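Local coordinates for protein putative streptothricin acetyltransferase (Bacillus anthracis, PDB 3PP9) that probably transfers an acetyl group from bound acetyl coenzyme A to streptothricin, a GNAT-family reaction expected to inactivate the antibiotic, at residues I22-F26 and T107-R113; L65-Y70 and F90-K94. The contacts are given in a common frame with arbitrary orientation. Where two conformers were deposited one is given. Residue numbers count along the deposited sequence, not the author numbering.

Contact 1 of 2, residues I22-F26 and T107-R113. With ACO (acetyl coenzyme *a), chain D.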
loop_
_atom_site.group_PDB
_atom_site.type_symbol
_atom_site.label_atom_id
_atom_site.label_comp_id
_atom_site.label_asym_id
_atom_site.label_seq_id
_atom_site.Cartn_x
_atom_site.Cartn_y
_atom_site.Cartn_z
ATOM N N ILE A 22 -0.460 9.775 25.562
ATOM C CA ILE A 22 -1.707 10.110 24.916
ATOM C C ILE A 22 -2.445 8.805 24.730
ATOM O O ILE A 22 -1.866 7.842 24.248
ATOM C CB ILE A 22 -1.428 10.824 23.604
ATOM C CG1 ILE A 22 -0.910 12.234 23.924
ATOM C CG2 ILE A 22 -2.681 10.893 22.750
ATOM C CD1 ILE A 22 -0.461 13.004 22.758
ATOM N N ASP A 23 -3.711 8.773 25.142
ATOM C CA ASP A 23 -4.522 7.564 25.030
ATOM C C ASP A 23 -5.060 7.461 23.603
ATOM O O ASP A 23 -5.975 8.201 23.252
ATOM C CB ASP A 23 -5.668 7.633 26.036
ATOM C CG ASP A 23 -6.503 6.355 26.081
ATOM O OD1 ASP A 23 -6.338 5.481 25.206
ATOM O OD2 ASP A 23 -7.311 6.220 27.017
ATOM N N ASP A 24 -4.485 6.572 22.791
ATOM C CA ASP A 24 -4.948 6.383 21.409
ATOM C C ASP A 24 -5.836 5.160 21.290
ATOM O O ASP A 24 -6.114 4.707 20.175
ATOM C CB ASP A 24 -3.809 6.300 20.353
ATOM C CG ASP A 24 -3.003 4.995 20.414
ATOM O OD1 ASP A 24 -3.185 4.202 21.349
ATOM O OD2 ASP A 24 -2.171 4.761 19.492
ATOM N N SER A 25 -6.292 4.616 22.414
ATOM C CA SER A 25 -7.168 3.460 22.354
ATOM C C SER A 25 -8.568 3.882 21.952
ATOM O O SER A 25 -8.980 5.033 22.136
ATOM C CB SER A 25 -7.209 2.699 23.691
ATOM O OG SER A 25 -7.850 3.430 24.729
ATOM N N PHE A 26 -9.307 2.921 21.404
ATOM C CA PHE A 26 -10.677 3.152 20.990
ATOM C C PHE A 26 -11.466 1.875 21.116
ATOM O O PHE A 26 -10.911 0.788 21.268
ATOM C CB PHE A 26 -10.758 3.715 19.574
ATOM C CG PHE A 26 -10.150 2.842 18.529
ATOM C CD1 PHE A 26 -8.790 2.927 18.256
ATOM C CD2 PHE A 26 -10.928 1.975 17.782
ATOM C CE1 PHE A 26 -8.203 2.146 17.278
ATOM C CE2 PHE A 26 -10.347 1.187 16.800
ATOM C CZ PHE A 26 -8.987 1.263 16.560
ATOM N N THR A 107 -4.196 11.053 16.033
ATOM C CA THR A 107 -4.702 10.678 17.341
ATOM C C THR A 107 -5.082 11.884 18.165
ATOM O O THR A 107 -4.345 12.859 18.226
ATOM C CB THR A 107 -3.655 9.911 18.164
ATOM O OG1 THR A 107 -3.394 8.634 17.560
ATOM C CG2 THR A 107 -4.144 9.658 19.600
ATOM N N VAL A 108 -6.259 11.807 18.780
ATOM C CA VAL A 108 -6.702 12.805 19.735
ATOM C C VAL A 108 -6.858 12.014 21.055
ATOM O O VAL A 108 -7.454 10.916 21.084
ATOM C CB VAL A 108 -8.006 13.510 19.314
ATOM C CG1 VAL A 108 -8.582 14.348 20.472
ATOM C CG2 VAL A 108 -7.750 14.385 18.091
ATOM N N ASP A 109 -6.287 12.536 22.139
ATOM C CA ASP A 109 -6.364 11.898 23.456
ATOM C C ASP A 109 -7.833 11.542 23.704
ATOM O O ASP A 109 -8.724 12.367 23.493
ATOM C CB ASP A 109 -5.836 12.883 24.505
ATOM C CG ASP A 109 -5.601 12.270 25.893
ATOM O OD1 ASP A 109 -5.399 11.055 26.039
ATOM O OD2 ASP A 109 -5.541 13.067 26.862
ATOM N N LYS A 110 -8.077 10.325 24.177
ATOM C CA LYS A 110 -9.436 9.823 24.380
ATOM C C LYS A 110 -10.392 10.787 25.060
ATOM O O LYS A 110 -11.501 11.017 24.560
ATOM C CB LYS A 110 -9.423 8.478 25.133
ATOM C CG LYS A 110 -10.795 7.808 25.170
ATOM C CD LYS A 110 -10.737 6.396 25.744
ATOM C CE LYS A 110 -10.462 6.388 27.225
ATOM N NZ LYS A 110 -10.359 5.011 27.803
ATOM N N LYS A 111 -9.958 11.408 26.146
ATOM C CA LYS A 111 -10.865 12.282 26.860
ATOM C C LYS A 111 -11.327 13.524 26.112
ATOM O O LYS A 111 -12.337 14.092 26.486
ATOM C CB LYS A 111 -10.283 12.686 28.225
ATOM C CG LYS A 111 -9.186 13.700 28.154
ATOM C CD LYS A 111 -8.679 14.100 29.556
ATOM C CE LYS A 111 -7.869 13.004 30.252
ATOM N NZ LYS A 111 -6.566 12.785 29.559
ATOM N N TYR A 112 -10.618 13.920 25.053
ATOM C CA TYR A 112 -10.958 15.117 24.302
ATOM C C TYR A 112 -11.604 14.884 22.942
ATOM O O TYR A 112 -11.765 15.835 22.168
ATOM C CB TYR A 112 -9.711 15.985 24.094
ATOM C CG TYR A 112 -9.102 16.499 25.370
ATOM C CD1 TYR A 112 -9.683 17.543 26.041
ATOM C CD2 TYR A 112 -7.937 15.955 25.896
ATOM C CE1 TYR A 112 -9.139 18.026 27.208
ATOM C CE2 TYR A 112 -7.386 16.435 27.083
ATOM C CZ TYR A 112 -7.999 17.473 27.726
ATOM O OH TYR A 112 -7.497 17.990 28.905
ATOM N N ARG A 113 -11.945 13.642 22.626
ATOM C CA ARG A 113 -12.555 13.362 21.322
ATOM C C ARG A 113 -13.978 13.875 21.198
ATOM O O ARG A 113 -14.689 14.043 22.190
ATOM C CB ARG A 113 -12.522 11.883 21.032
ATOM C CG ARG A 113 -11.119 11.337 20.880
ATOM C CD ARG A 113 -11.120 9.836 20.638
ATOM N NE ARG A 113 -9.781 9.311 20.901
ATOM C CZ ARG A 113 -9.508 8.054 21.189
ATOM N NH1 ARG A 113 -10.476 7.140 21.192
ATOM N NH2 ARG A 113 -8.273 7.718 21.508
HETATM N N1A ACO D . -18.591 8.430 15.238
HETATM C C2A ACO D . -19.219 9.203 14.332
HETATM N N3A ACO D . -18.757 10.401 13.945
HETATM C C4A ACO D . -17.602 10.882 14.473
HETATM C C5A ACO D . -16.883 10.096 15.478
HETATM C C6A ACO D . -17.454 8.806 15.858
HETATM N N6A ACO D . -16.819 8.053 16.778
HETATM N N7A ACO D . -15.802 10.794 15.842
HETATM C C8A ACO D . -15.819 11.945 15.134
HETATM N N9A ACO D . -16.887 11.989 14.315
HETATM C C1B ACO D . -17.292 13.095 13.432
HETATM C C2B ACO D . -17.788 14.228 14.333
HETATM O O2B ACO D . -19.161 14.128 14.736
HETATM C C3B ACO D . -17.521 15.457 13.506
HETATM O O3B ACO D . -18.621 15.673 12.633
HETATM P P3B ACO D . -19.218 17.133 12.327
HETATM O O7A ACO D . -18.078 17.879 11.666
HETATM O O8A ACO D . -19.597 17.646 13.692
HETATM O O9A ACO D . -20.377 16.802 11.408
HETATM C C4B ACO D . -16.294 15.084 12.697
HETATM O O4B ACO D . -16.230 13.649 12.664
HETATM C C5B ACO D . -15.028 15.668 13.312
HETATM O O5B ACO D . -14.790 15.012 14.559
HETATM P P1A ACO D . -13.694 15.573 15.586
HETATM O O1A ACO D . -14.365 15.912 16.897
HETATM O O2A ACO D . -12.912 16.629 14.862
HETATM O O3A ACO D . -12.795 14.239 15.761
HETATM P P2A ACO D . -11.859 13.870 17.000
HETATM O O4A ACO D . -12.710 13.010 17.888
HETATM O O5A ACO D . -11.165 15.069 17.587
HETATM O O6A ACO D . -10.693 12.990 16.309
HETATM C CBP ACO D . -9.988 10.767 15.727
HETATM C CCP ACO D . -10.989 11.886 15.469
HETATM C CDP ACO D . -10.236 9.649 14.724
HETATM C CEP ACO D . -8.570 11.309 15.568
HETATM C CAP ACO D . -10.156 10.235 17.156
HETATM O OAP ACO D . -11.414 9.515 17.253
HETATM C C9P ACO D . -9.076 9.285 17.587
HETATM O O9P ACO D . -8.002 9.683 17.965
HETATM N N8P ACO D . -9.327 7.970 17.560
HETATM C C7P ACO D . -8.366 6.962 18.017
HETATM C C6P ACO D . -7.153 6.837 17.133
HETATM C C5P ACO D . -7.598 6.513 15.735
HETATM O O5P ACO D . -8.490 5.713 15.519
HETATM N N4P ACO D . -6.979 7.136 14.758
HETATM C C3P ACO D . -7.275 6.934 13.351
HETATM C C2P ACO D . -6.552 5.654 12.933
HETATM S S1P ACO D . -6.342 5.555 11.167
HETATM C C ACO D . -5.030 6.585 10.896
HETATM O O ACO D . -4.517 7.184 11.818
HETATM C CH3 ACO D . -4.527 6.756 9.505
HETATM O O HOH W 1 -1.388 6.885 18.076
#
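A recurrent principle of the GNAT fold is that the strand end beside the cofactor both binds the pantetheine and turns into the pyrophosphate loop; here residues 22-26 also pack against that junction. Thr107 directs its CG2 at Ile22 CG2 (3.7 Å) and Asp24 CB (3.5 Å), while its OG1, hydrogen-bonded to Asp105, shares a water with Asp24 OD2. Val108 turns its side chain away, and its N donates to O9P of the acetyl coenzyme A (2.9 Å). At Asp109 the strand has ended; OD1 accepts from Asp23 N (3.0 Å). Lys110 opens a short 3-10 turn, donating from N to Asp23 O (3.1 Å) and placing NZ 3.4 Å from Asp23 OD2 in a salt bridge. Meanwhile Asp23 OD1 takes Ser25 N in an Asx turn. Arg113 closes the segment: NE bonds Val108 O (2.8 Å), and NH1 and NH2 both reach Ser25 O at 2.8 Å, fixing the guanidinium so that one face lies against C9P of the cofactor. Thr114, Gly116 and Gly118, which follow, also hydrogen-bond the ligand. The contact thus joins the start of strand 25-36, paired with strand 43-56, to the end of strand 101-108, beside strand 86-95 and ahead of helix 117-131.

Contact 2 of 2, residues L65-Y70 and F90-K94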
loop_
_atom_site.group_PDB
_atom_site.type_symbol
_atom_site.label_atom_id
_atom_site.label_comp_id
_atom_site.label_asym_id
_atom_site.label_seq_id
_atom_site.Cartn_x
_atom_site.Cartn_y
_atom_site.Cartn_z
ATOM N N LEU A 65 6.411 4.050 15.481
ATOM C CA LEU A 65 6.387 5.511 15.296
ATOM C C LEU A 65 7.409 6.203 16.192
ATOM O O LEU A 65 7.297 6.143 17.426
ATOM C CB LEU A 65 5.002 6.075 15.624
ATOM C CG LEU A 65 4.866 7.597 15.607
ATOM C CD1 LEU A 65 5.252 8.179 14.225
ATOM C CD2 LEU A 65 3.455 8.037 16.000
ATOM N N VAL A 66 8.402 6.848 15.582
ATOM C CA VAL A 66 9.443 7.574 16.315
ATOM C C VAL A 66 9.289 9.033 15.895
ATOM O O VAL A 66 9.624 9.389 14.765
ATOM C CB VAL A 66 10.827 7.066 15.971
ATOM C CG1 VAL A 66 11.896 7.875 16.718
ATOM C CG2 VAL A 66 10.945 5.583 16.318
ATOM N N TYR A 67 8.792 9.869 16.807
ATOM C CA TYR A 67 8.532 11.277 16.465
ATOM C C TYR A 67 9.731 12.019 15.879
ATOM O O TYR A 67 9.590 12.828 14.946
ATOM C CB TYR A 67 7.997 12.096 17.658
ATOM C CG TYR A 67 6.802 11.555 18.411
ATOM C CD1 TYR A 67 5.713 11.021 17.759
ATOM C CD2 TYR A 67 6.725 11.720 19.786
ATOM C CE1 TYR A 67 4.597 10.569 18.476
ATOM C CE2 TYR A 67 5.638 11.268 20.509
ATOM C CZ TYR A 67 4.582 10.699 19.861
ATOM O OH TYR A 67 3.504 10.272 20.612
ATOM N N ASN A 68 10.928 11.757 16.401
ATOM C CA ASN A 68 12.134 12.454 15.928
ATOM C C ASN A 68 12.407 12.286 14.431
ATOM O O ASN A 68 13.072 13.113 13.819
ATOM C CB ASN A 68 13.344 11.974 16.742
ATOM C CG ASN A 68 14.575 12.825 16.537
ATOM O OD1 ASN A 68 15.670 12.313 16.287
ATOM N ND2 ASN A 68 14.410 14.133 16.634
ATOM N N GLU A 69 11.899 11.207 13.847
ATOM C CA GLU A 69 12.079 10.942 12.420
ATOM C C GLU A 69 11.313 11.916 11.548
ATOM O O GLU A 69 11.548 11.974 10.342
ATOM C CB GLU A 69 11.583 9.533 12.066
ATOM C CG GLU A 69 12.331 8.406 12.726
ATOM C CD GLU A 69 11.828 7.033 12.294
ATOM O OE1 GLU A 69 10.882 6.941 11.476
ATOM O OE2 GLU A 69 12.394 6.032 12.771
ATOM N N TYR A 70 10.413 12.685 12.155
ATOM C CA TYR A 70 9.561 13.639 11.445
ATOM C C TYR A 70 9.941 15.076 11.682
ATOM O O TYR A 70 9.260 15.970 11.207
ATOM C CB TYR A 70 8.085 13.402 11.811
ATOM C CG TYR A 70 7.590 12.079 11.291
ATOM C CD1 TYR A 70 7.873 10.898 11.947
ATOM C CD2 TYR A 70 6.831 12.010 10.130
ATOM C CE1 TYR A 70 7.435 9.684 11.446
ATOM C CE2 TYR A 70 6.395 10.798 9.631
ATOM C CZ TYR A 70 6.691 9.649 10.290
ATOM O OH TYR A 70 6.257 8.441 9.792
ATOM N N PHE A 90 -2.238 14.743 17.837
ATOM C CA PHE A 90 -1.205 14.964 16.849
ATOM C C PHE A 90 -1.567 14.259 15.544
ATOM O O PHE A 90 -2.470 13.421 15.497
ATOM C CB PHE A 90 0.164 14.484 17.366
ATOM C CG PHE A 90 0.214 13.024 17.675
ATOM C CD1 PHE A 90 -0.049 12.559 18.949
ATOM C CD2 PHE A 90 0.494 12.107 16.691
ATOM C CE1 PHE A 90 -0.014 11.196 19.228
ATOM C CE2 PHE A 90 0.533 10.738 16.969
ATOM C CZ PHE A 90 0.257 10.291 18.233
ATOM N N ILE A 91 -0.912 14.676 14.467
ATOM C CA ILE A 91 -1.088 14.061 13.170
ATOM C C ILE A 91 0.307 13.885 12.551
ATOM O O ILE A 91 1.152 14.795 12.634
ATOM C CB ILE A 91 -2.077 14.833 12.250
ATOM C CG1 ILE A 91 -2.421 14.011 11.018
ATOM C CG2 ILE A 91 -1.528 16.223 11.909
ATOM C CD1 ILE A 91 -3.616 14.577 10.239
ATOM N N VAL A 92 0.540 12.689 11.990
ATOM C CA VAL A 92 1.811 12.292 11.387
ATOM C C VAL A 92 1.589 12.178 9.879
ATOM O O VAL A 92 0.739 11.418 9.419
ATOM C CB VAL A 92 2.287 10.938 11.950
ATOM C CG1 VAL A 92 3.682 10.588 11.432
ATOM C CG2 VAL A 92 2.307 10.940 13.510
ATOM N N LEU A 93 2.374 12.919 9.107
ATOM C CA LEU A 93 2.215 12.958 7.667
ATOM C C LEU A 93 3.496 12.711 6.879
ATOM O O LEU A 93 4.580 13.058 7.334
ATOM C CB LEU A 93 1.802 14.399 7.308
ATOM C CG LEU A 93 0.514 14.899 7.946
ATOM C CD1 LEU A 93 0.354 16.394 7.772
ATOM C CD2 LEU A 93 -0.676 14.171 7.388
ATOM N N LYS A 94 3.353 12.117 5.699
ATOM C CA LYS A 94 4.487 11.915 4.800
ATOM C C LYS A 94 3.968 12.165 3.391
ATOM O O LYS A 94 2.754 12.291 3.173
ATOM C CB LYS A 94 5.040 10.496 4.814
ATOM C CG LYS A 94 4.158 9.481 4.157
ATOM C CD LYS A 94 4.879 8.150 3.965
ATOM C CE LYS A 94 3.975 7.138 3.271
ATOM N NZ LYS A 94 4.652 5.821 3.075
#
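In the GNAT fold a central, mostly antiparallel sheet needs cover on both faces, and a connecting loop can supply it as well as a helix. Residues 65-70, whose 3-10 turn at 67-70 is closed by Tyr70 N to Tyr67 O (2.9 Å), lie over one face of strand 86-95; alternation along the strand presents Phe90 and Val92 to them, while Ile91 and Leu93 face helix 117-131. No hydrogen bond links the two segments, so side-chain shape carries the contact. Two interactions involve aromatic rings. Tyr67 and Phe90 form a T-shaped pair, the tyrosine edge directed at the phenylalanine face, with centroids 5.6 Å apart and planes at 68°; Tyr67 also stacks with Phe19. Val92 makes a CH-pi contact, its CG1 lying 3.5 Å from the centroid of the Tyr70 ring and 24° off the normal. Apolar packing adds to these: Leu65 CD2 meets Phe90 CE2 at 4.1 Å and Val92 CG2 at 4.0 Å, touching both strand residues at once. Tyr70 packs further on Ile78 of the adjacent strand, spreading the cover across the sheet. The backbone enters only at the edge of that ring, where Tyr70 CE2 lies 3.7 Å from Leu93 O.

How the contacts relate
Contact 2 is nested within contact 1: along the chain the order is 22-26, 65-70, 90-94, 107-113. Their centres lie about 17 Å apart, yet both rest on one sheet, where strands 86-95 and 101-108 are successive antiparallel neighbours. They meet directly, with Thr107 O 2.9 Å from Phe90 N, a probable hydrogen bond, and Ile22 CD1 packed 3.9 Å from Phe90 CD1. Phe90 therefore takes part in one contact and borders the other. Contact 1 supplies part of the acetyl coenzyme A pocket, whereas contact 2 covers the sheet farther along, illustrating how a cofactor site and the neighbouring hydrophobic layer can be built on the same pair of strands.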